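Kynurenine formamidase (Bacillus anthracis, PDB 4CO9) catalyses the zinc-dependent hydrolysis of N-formyl-L-kynurenine to L-kynurenine and formate, the second step of tryptophan breakdown by the kynurenine pathway, working as a homodimer. Local coordinates at residues 11-21 / 48-56; 121-129 / 145-155. All blocks are in the same frame, centred on the assembly; numbering follows the deposited sequence.

Interaction 1 (11-21 / 48-56); sequences ISQPLNNDIAT and TMSIHTGTH. With ZN (zinc ion), chain P.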
# COMPACT_ATOMS: atom_id res chain seq x y z
N ILE C 11 3.61 -4.24 -10.81
CA ILE C 11 3.00 -5.54 -11.08
C ILE C 11 1.63 -5.67 -10.39
O ILE C 11 1.22 -6.78 -10.02
CB ILE C 11 3.94 -6.72 -10.72
CG1 ILE C 11 4.36 -6.68 -9.25
CG2 ILE C 11 5.15 -6.68 -11.62
CD1 ILE C 11 4.88 -8.01 -8.74
N SER C 12 0.95 -4.54 -10.23
CA SER C 12 -0.36 -4.49 -9.61
C SER C 12 -1.46 -4.30 -10.65
O SER C 12 -1.25 -3.70 -11.69
CB SER C 12 -0.43 -3.33 -8.62
OG SER C 12 0.61 -3.40 -7.66
N GLN C 13 -2.65 -4.84 -10.35
CA GLN C 13 -3.83 -4.63 -11.18
C GLN C 13 -4.43 -3.24 -10.93
O GLN C 13 -4.62 -2.85 -9.79
CB GLN C 13 -4.87 -5.70 -10.89
CG GLN C 13 -4.46 -7.10 -11.30
CD GLN C 13 -5.54 -8.14 -11.10
OE1 GLN C 13 -6.50 -7.93 -10.37
NE2 GLN C 13 -5.39 -9.28 -11.76
N PRO C 14 -4.78 -2.51 -12.01
CA PRO C 14 -5.41 -1.22 -11.79
C PRO C 14 -6.74 -1.38 -11.07
O PRO C 14 -7.54 -2.26 -11.43
CB PRO C 14 -5.63 -0.68 -13.21
CG PRO C 14 -4.60 -1.35 -14.03
CD PRO C 14 -4.45 -2.73 -13.43
N LEU C 15 -6.95 -0.55 -10.06
CA LEU C 15 -8.15 -0.56 -9.26
C LEU C 15 -9.09 0.53 -9.77
O LEU C 15 -8.78 1.72 -9.70
CB LEU C 15 -7.83 -0.32 -7.79
CG LEU C 15 -7.10 -1.44 -7.05
CD1 LEU C 15 -6.68 -0.94 -5.67
CD2 LEU C 15 -7.97 -2.69 -6.91
N ASN C 16 -10.24 0.10 -10.28
CA ASN C 16 -11.27 1.00 -10.76
C ASN C 16 -12.60 0.24 -10.79
O ASN C 16 -12.65 -0.98 -10.52
CB ASN C 16 -10.92 1.55 -12.13
CG ASN C 16 -10.63 0.46 -13.14
OD1 ASN C 16 -11.46 -0.43 -13.39
ND2 ASN C 16 -9.43 0.48 -13.69
N ASN C 17 -13.67 0.94 -11.11
CA ASN C 17 -15.00 0.36 -11.04
C ASN C 17 -15.23 -0.82 -11.98
O ASN C 17 -16.19 -1.55 -11.80
CB ASN C 17 -16.08 1.44 -11.25
CG ASN C 17 -16.14 2.46 -10.11
OD1 ASN C 17 -15.33 2.47 -9.20
ND2 ASN C 17 -17.12 3.35 -10.19
N ASP C 18 -14.35 -1.01 -12.97
CA ASP C 18 -14.45 -2.15 -13.88
C ASP C 18 -13.75 -3.42 -13.41
O ASP C 18 -13.87 -4.45 -14.07
CB ASP C 18 -13.88 -1.76 -15.25
CG ASP C 18 -14.63 -0.60 -15.90
OD1 ASP C 18 -15.85 -0.49 -15.69
OD2 ASP C 18 -13.99 0.19 -16.61
N ILE C 19 -12.98 -3.36 -12.33
CA ILE C 19 -12.24 -4.53 -11.88
C ILE C 19 -13.20 -5.63 -11.40
O ILE C 19 -14.26 -5.34 -10.88
CB ILE C 19 -11.21 -4.20 -10.79
CG1 ILE C 19 -10.17 -5.32 -10.70
CG2 ILE C 19 -11.87 -3.94 -9.45
CD1 ILE C 19 -8.98 -5.00 -9.82
N ALA C 20 -12.81 -6.87 -11.62
CA ALA C 20 -13.57 -8.02 -11.16
C ALA C 20 -13.46 -8.20 -9.66
O ALA C 20 -12.55 -7.66 -9.01
CB ALA C 20 -13.08 -9.28 -11.86
N THR C 21 -14.41 -8.93 -9.10
CA THR C 21 -14.38 -9.35 -7.71
C THR C 21 -14.82 -10.80 -7.62
O THR C 21 -15.36 -11.35 -8.58
CB THR C 21 -15.33 -8.50 -6.85
OG1 THR C 21 -16.67 -8.63 -7.33
CG2 THR C 21 -14.95 -7.03 -6.87
N THR C 48 -14.82 2.23 -1.56
CA THR C 48 -15.49 1.06 -1.02
C THR C 48 -15.02 -0.17 -1.80
O THR C 48 -15.09 -0.19 -3.02
CB THR C 48 -17.02 1.20 -1.18
OG1 THR C 48 -17.46 2.40 -0.54
CG2 THR C 48 -17.75 0.02 -0.51
N MET C 49 -14.53 -1.19 -1.10
CA MET C 49 -14.04 -2.38 -1.78
C MET C 49 -13.98 -3.60 -0.87
O MET C 49 -13.92 -3.48 0.36
CB MET C 49 -12.64 -2.13 -2.36
CG MET C 49 -11.56 -1.88 -1.31
SD MET C 49 -9.97 -1.30 -1.99
CE MET C 49 -9.52 -2.74 -2.92
N SER C 50 -14.02 -4.79 -1.49
CA SER C 50 -13.60 -6.01 -0.81
C SER C 50 -12.10 -5.96 -0.63
O SER C 50 -11.39 -5.47 -1.50
CB SER C 50 -13.96 -7.26 -1.59
OG SER C 50 -13.37 -8.41 -0.99
N ILE C 51 -11.62 -6.50 0.48
CA ILE C 51 -10.19 -6.71 0.74
C ILE C 51 -9.50 -7.50 -0.40
O ILE C 51 -8.35 -7.20 -0.81
CB ILE C 51 -10.07 -7.44 2.10
CG1 ILE C 51 -10.47 -6.48 3.24
CG2 ILE C 51 -8.66 -7.99 2.29
CD1 ILE C 51 -9.53 -5.29 3.48
N HIS C 52 -10.23 -8.46 -0.95
CA HIS C 52 -9.66 -9.38 -1.92
C HIS C 52 -10.00 -8.93 -3.33
O HIS C 52 -10.63 -9.64 -4.11
CB HIS C 52 -10.17 -10.80 -1.63
CG HIS C 52 -9.89 -11.24 -0.22
ND1 HIS C 52 -8.81 -12.02 0.12
CD2 HIS C 52 -10.54 -10.96 0.93
CE1 HIS C 52 -8.80 -12.22 1.43
NE2 HIS C 52 -9.84 -11.58 1.95
N THR C 53 -9.58 -7.71 -3.66
CA THR C 53 -9.79 -7.12 -4.97
C THR C 53 -8.44 -6.70 -5.48
O THR C 53 -7.69 -6.06 -4.77
CB THR C 53 -10.69 -5.86 -4.87
OG1 THR C 53 -11.90 -6.21 -4.21
CG2 THR C 53 -11.02 -5.28 -6.24
N GLY C 54 -8.16 -7.03 -6.74
CA GLY C 54 -6.92 -6.65 -7.35
C GLY C 54 -5.77 -7.35 -6.66
O GLY C 54 -5.95 -8.39 -6.03
N THR C 55 -4.60 -6.74 -6.74
CA THR C 55 -3.40 -7.29 -6.16
C THR C 55 -3.48 -7.09 -4.65
O THR C 55 -3.66 -5.97 -4.17
CB THR C 55 -2.17 -6.59 -6.75
OG1 THR C 55 -2.24 -6.66 -8.17
CG2 THR C 55 -0.89 -7.25 -6.28
N HIS C 56 -3.37 -8.18 -3.88
CA HIS C 56 -3.57 -8.08 -2.46
C HIS C 56 -2.94 -9.25 -1.72
O HIS C 56 -2.57 -10.26 -2.34
CB HIS C 56 -5.07 -8.05 -2.15
CG HIS C 56 -5.75 -9.35 -2.39
ND1 HIS C 56 -6.17 -9.75 -3.64
CD2 HIS C 56 -6.07 -10.36 -1.54
CE1 HIS C 56 -6.75 -10.93 -3.54
NE2 HIS C 56 -6.69 -11.32 -2.29
ZN ZN P . -7.30 -13.12 -1.02
O HOH W 1 -4.26 -3.84 -7.26
O HOH W 2 -10.10 -8.52 -8.34
O HOH W 3 -8.15 -14.99 -0.84
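Thr55 OG1 receives the backbone N-H of Gln13 at 2.9 Å (159°) and is also hydrogen-bonded to Asn176 O; the torsion that sets OG1 opposite its carbonyl carbon (chi1 -53°) leaves it facing the 11-21 loop. Gln13 runs out extended beyond CG and brings OE1 to 3.3 Å from Gly54 CA. Gly54, at positive phi, offers a bare CA to the tip of Ile19, whose CD1 stops 3.6 Å away. The Ile19 CG2 branch meets Thr53 CG2 at 3.6 Å, while Leu15 CD2 rests near Thr53 CG2 and Met49 CE. Two waters bridge the backbones, Gln13 O to Thr55 N and Ala20 O to Gly54 N. Past Gly54, His56 ND1 donates to Gly54 O in the ring plane (2.8 Å, 175°), which fixes the ring's rotation and presents NE2 to zinc. His52, His56 and Asp58 are the ligands in the HxGTHxD motif of the cyclase family (52-58); Glu175 and a water complete the site. The 11-21 loop follows strand 9-10, and residues 48-56 lead from strand 44-50, where Thr48 and Met49 pair antiparallel with a strand of the second subunit, extending the sheet, into strand 56-58.

Interaction 2 (121-129 / 145-155); sequences EFPDIIPHL and IGVDVPSVDPL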
# COMPACT_ATOMS: atom_id res chain seq x y z
N GLU C 121 -12.27 -9.38 -15.43
CA GLU C 121 -13.12 -10.58 -15.41
C GLU C 121 -12.67 -11.51 -14.30
O GLU C 121 -11.48 -11.64 -14.04
CB GLU C 121 -13.02 -11.32 -16.73
CG GLU C 121 -13.44 -10.48 -17.94
CD GLU C 121 -13.30 -11.25 -19.25
OE1 GLU C 121 -13.23 -12.50 -19.21
OE2 GLU C 121 -13.23 -10.59 -20.31
N PHE C 122 -13.62 -12.18 -13.66
CA PHE C 122 -13.27 -13.21 -12.70
C PHE C 122 -13.19 -14.55 -13.42
O PHE C 122 -14.12 -14.91 -14.14
CB PHE C 122 -14.28 -13.26 -11.55
CG PHE C 122 -13.75 -13.95 -10.34
CD1 PHE C 122 -12.84 -13.31 -9.52
CD2 PHE C 122 -14.12 -15.26 -10.05
CE1 PHE C 122 -12.33 -13.96 -8.41
CE2 PHE C 122 -13.62 -15.91 -8.94
CZ PHE C 122 -12.73 -15.26 -8.12
N PRO C 123 -12.08 -15.29 -13.25
CA PRO C 123 -11.94 -16.56 -13.98
C PRO C 123 -12.91 -17.66 -13.53
O PRO C 123 -13.41 -17.63 -12.41
CB PRO C 123 -10.51 -16.99 -13.68
CG PRO C 123 -10.20 -16.38 -12.35
CD PRO C 123 -10.96 -15.07 -12.32
N ASP C 124 -13.17 -18.61 -14.42
CA ASP C 124 -14.01 -19.76 -14.10
C ASP C 124 -13.19 -20.88 -13.48
O ASP C 124 -13.71 -21.64 -12.68
CB ASP C 124 -14.71 -20.25 -15.37
CG ASP C 124 -15.66 -19.21 -15.93
OD1 ASP C 124 -16.48 -18.68 -15.15
OD2 ASP C 124 -15.59 -18.92 -17.14
N ILE C 125 -11.93 -21.00 -13.90
CA ILE C 125 -11.01 -21.99 -13.33
C ILE C 125 -9.61 -21.39 -13.31
O ILE C 125 -9.25 -20.60 -14.18
CB ILE C 125 -11.01 -23.30 -14.16
CG1 ILE C 125 -10.17 -24.38 -13.49
CG2 ILE C 125 -10.51 -23.06 -15.58
CD1 ILE C 125 -10.34 -25.76 -14.10
N ILE C 126 -8.81 -21.77 -12.31
CA ILE C 126 -7.40 -21.37 -12.26
C ILE C 126 -6.53 -22.55 -11.88
O ILE C 126 -7.02 -23.54 -11.35
CB ILE C 126 -7.17 -20.24 -11.23
CG1 ILE C 126 -7.52 -20.74 -9.81
CG2 ILE C 126 -7.97 -19.00 -11.62
CD1 ILE C 126 -7.09 -19.80 -8.69
N PRO C 127 -5.22 -22.45 -12.13
CA PRO C 127 -4.31 -23.44 -11.57
C PRO C 127 -4.16 -23.18 -10.09
O PRO C 127 -3.93 -22.04 -9.69
CB PRO C 127 -2.99 -23.17 -12.30
CG PRO C 127 -3.34 -22.29 -13.45
CD PRO C 127 -4.49 -21.48 -12.96
N HIS C 128 -4.28 -24.21 -9.27
CA HIS C 128 -4.12 -24.05 -7.83
C HIS C 128 -2.77 -24.61 -7.40
O HIS C 128 -2.09 -25.26 -8.18
CB HIS C 128 -5.25 -24.75 -7.09
CG HIS C 128 -5.34 -26.22 -7.37
ND1 HIS C 128 -5.98 -26.72 -8.48
CD2 HIS C 128 -4.87 -27.29 -6.68
CE1 HIS C 128 -5.92 -28.04 -8.46
NE2 HIS C 128 -5.24 -28.41 -7.39
N LEU C 129 -2.40 -24.34 -6.16
CA LEU C 129 -1.21 -24.90 -5.54
C LEU C 129 -1.61 -26.10 -4.69
O LEU C 129 -2.60 -26.05 -3.97
CB LEU C 129 -0.53 -23.86 -4.64
CG LEU C 129 -0.31 -22.49 -5.27
CD1 LEU C 129 0.50 -21.63 -4.32
CD2 LEU C 129 0.38 -22.60 -6.63
N ILE C 145 4.80 -16.53 -1.05
CA ILE C 145 4.45 -17.04 -2.36
C ILE C 145 3.43 -16.10 -2.98
O ILE C 145 2.47 -15.66 -2.31
CB ILE C 145 3.94 -18.50 -2.29
CG1 ILE C 145 3.86 -19.13 -3.67
CG2 ILE C 145 2.56 -18.60 -1.64
CD1 ILE C 145 5.18 -19.63 -4.18
N GLY C 146 3.67 -15.75 -4.25
CA GLY C 146 2.76 -14.90 -4.99
C GLY C 146 2.31 -15.60 -6.25
O GLY C 146 3.09 -16.33 -6.86
N VAL C 147 1.05 -15.40 -6.62
CA VAL C 147 0.48 -15.95 -7.84
C VAL C 147 -0.24 -14.89 -8.67
O VAL C 147 -0.77 -13.92 -8.13
CB VAL C 147 -0.48 -17.13 -7.54
CG1 VAL C 147 0.29 -18.29 -6.94
CG2 VAL C 147 -1.62 -16.70 -6.62
N ASP C 148 -0.25 -15.09 -9.99
CA ASP C 148 -0.92 -14.15 -10.90
C ASP C 148 -2.38 -14.50 -11.15
O ASP C 148 -2.91 -14.22 -12.23
CB ASP C 148 -0.15 -14.01 -12.21
CG ASP C 148 -0.04 -15.32 -12.98
OD1 ASP C 148 -0.40 -16.38 -12.43
OD2 ASP C 148 0.46 -15.29 -14.13
N VAL C 149 -3.02 -15.10 -10.16
CA VAL C 149 -4.44 -15.44 -10.18
C VAL C 149 -5.05 -15.12 -8.80
O VAL C 149 -4.31 -14.80 -7.87
CB VAL C 149 -4.67 -16.93 -10.54
CG1 VAL C 149 -4.44 -17.15 -12.02
CG2 VAL C 149 -3.75 -17.82 -9.71
N PRO C 150 -6.39 -15.14 -8.67
CA PRO C 150 -7.00 -14.64 -7.42
C PRO C 150 -6.85 -15.53 -6.20
O PRO C 150 -7.14 -15.07 -5.09
CB PRO C 150 -8.49 -14.54 -7.77
CG PRO C 150 -8.53 -14.45 -9.25
CD PRO C 150 -7.39 -15.28 -9.74
N SER C 151 -6.44 -16.77 -6.39
CA SER C 151 -6.36 -17.70 -5.28
C SER C 151 -5.23 -18.71 -5.44
O SER C 151 -4.79 -19.00 -6.55
CB SER C 151 -7.68 -18.43 -5.12
OG SER C 151 -7.70 -19.13 -3.88
N VAL C 152 -4.77 -19.22 -4.30
CA VAL C 152 -3.84 -20.37 -4.27
C VAL C 152 -4.60 -21.70 -4.19
O VAL C 152 -3.99 -22.76 -4.35
CB VAL C 152 -2.83 -20.28 -3.12
CG1 VAL C 152 -1.94 -19.05 -3.29
CG2 VAL C 152 -3.52 -20.28 -1.76
N ASP C 153 -5.91 -21.66 -3.95
CA ASP C 153 -6.76 -22.85 -3.93
C ASP C 153 -7.78 -22.78 -5.07
O ASP C 153 -8.02 -21.69 -5.63
CB ASP C 153 -7.51 -22.95 -2.61
CG ASP C 153 -6.67 -23.55 -1.51
OD1 ASP C 153 -6.25 -24.71 -1.65
OD2 ASP C 153 -6.43 -22.86 -0.51
N PRO C 154 -8.38 -23.93 -5.41
CA PRO C 154 -9.40 -23.89 -6.46
C PRO C 154 -10.52 -22.94 -6.08
O PRO C 154 -10.85 -22.80 -4.90
CB PRO C 154 -9.90 -25.34 -6.55
CG PRO C 154 -8.78 -26.16 -6.00
CD PRO C 154 -8.17 -25.30 -4.92
N LEU C 155 -11.12 -22.30 -7.08
CA LEU C 155 -12.12 -21.26 -6.84
C LEU C 155 -13.36 -21.77 -6.09
O LEU C 155 -13.98 -21.01 -5.35
CB LEU C 155 -12.55 -20.63 -8.17
CG LEU C 155 -11.43 -19.98 -8.98
CD1 LEU C 155 -12.00 -19.46 -10.30
CD2 LEU C 155 -10.75 -18.86 -8.21
O HOH W 4 -10.36 -23.32 -9.84
O HOH W 5 -2.77 -20.55 -7.62
O HOH W 6 -5.23 -26.25 -3.48
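Phe122 brings CE1 to within 3.9 Å of Pro150 CG and sets CZ beside Leu155 CD2, its ring meeting both obliquely; CG anti to the backbone N carries the ring to these partners and to the substrate-binding Trp22. The Pro123 and Pro150 rings reach toward each other, Pro123 CD lying 4.0 Å from Pro150 CG. The carbonyl oxygens of Pro123 and Asp124 and the backbone N of Ile125 all lie close to Leu155 CD1. Ile126, buried, is the hub of the apolar contact. Its CG1 sits between backbone N and carbonyl carbon (chi1 63°), which sends CD1 toward the Ser151 backbone and to 3.8 Å from Leu155 CD2, the two side chains crossing at about a right angle; CG2 packs on Val149 CG1. A water accepts from the backbone N of both Ile126 and Leu155. The second segment leaves the sheet at the C-terminal end of strand 144-147, where parallel strands 108-112 and 144-147 lie side by side, and turns through an ST turn in which Ser151 OG accepts from Asp153 N. This turn passes the metal site: Asp153 OD2 is hydrogen-bonded to His163 ND1, a second-shell link to a zinc ligand. Another water donates to both Pro127 O and Ser151 O. His128 lays one ring face under Pro154 CG, a CH-pi contact 3.9 Å from the ring centroid, 20° off the normal. Leu129 N then donates to Val152 O at 2.9 Å and a nearly straight 170°, while a further water joins Leu129 O to Asp153 OD1. Leu129 CD1 packs 3.7 Å from Val152 CG1 and continues onto Ile145 and Val147, with Ile93 of strand 92-93 and Leu111 of strand 108-112 also against this leucine.

In the fold
Interactions 1 and 2 follow one another along the chain, with centres about 15 Å apart, and meet directly: Thr21 O lies 3.3 Å from Phe122 CD1, and Ala20 CB lies 3.3 Å from Glu121 C. At this junction stands Trp22, a substrate-binding residue, its side chain about 3 Å from that of Phe122 and about 5 Å from that of Thr21. The two contacts also serve the binuclear zinc site differently. Interaction 1 supplies two ligands of one zinc, His52 and His56, whereas 145-155 supplies none and reaches the site through the second shell; its Ser151 side chain passes about 4 Å from a zinc ion. Glu175, which binds both metals, also receives a weak hydrogen bond from Val152 N.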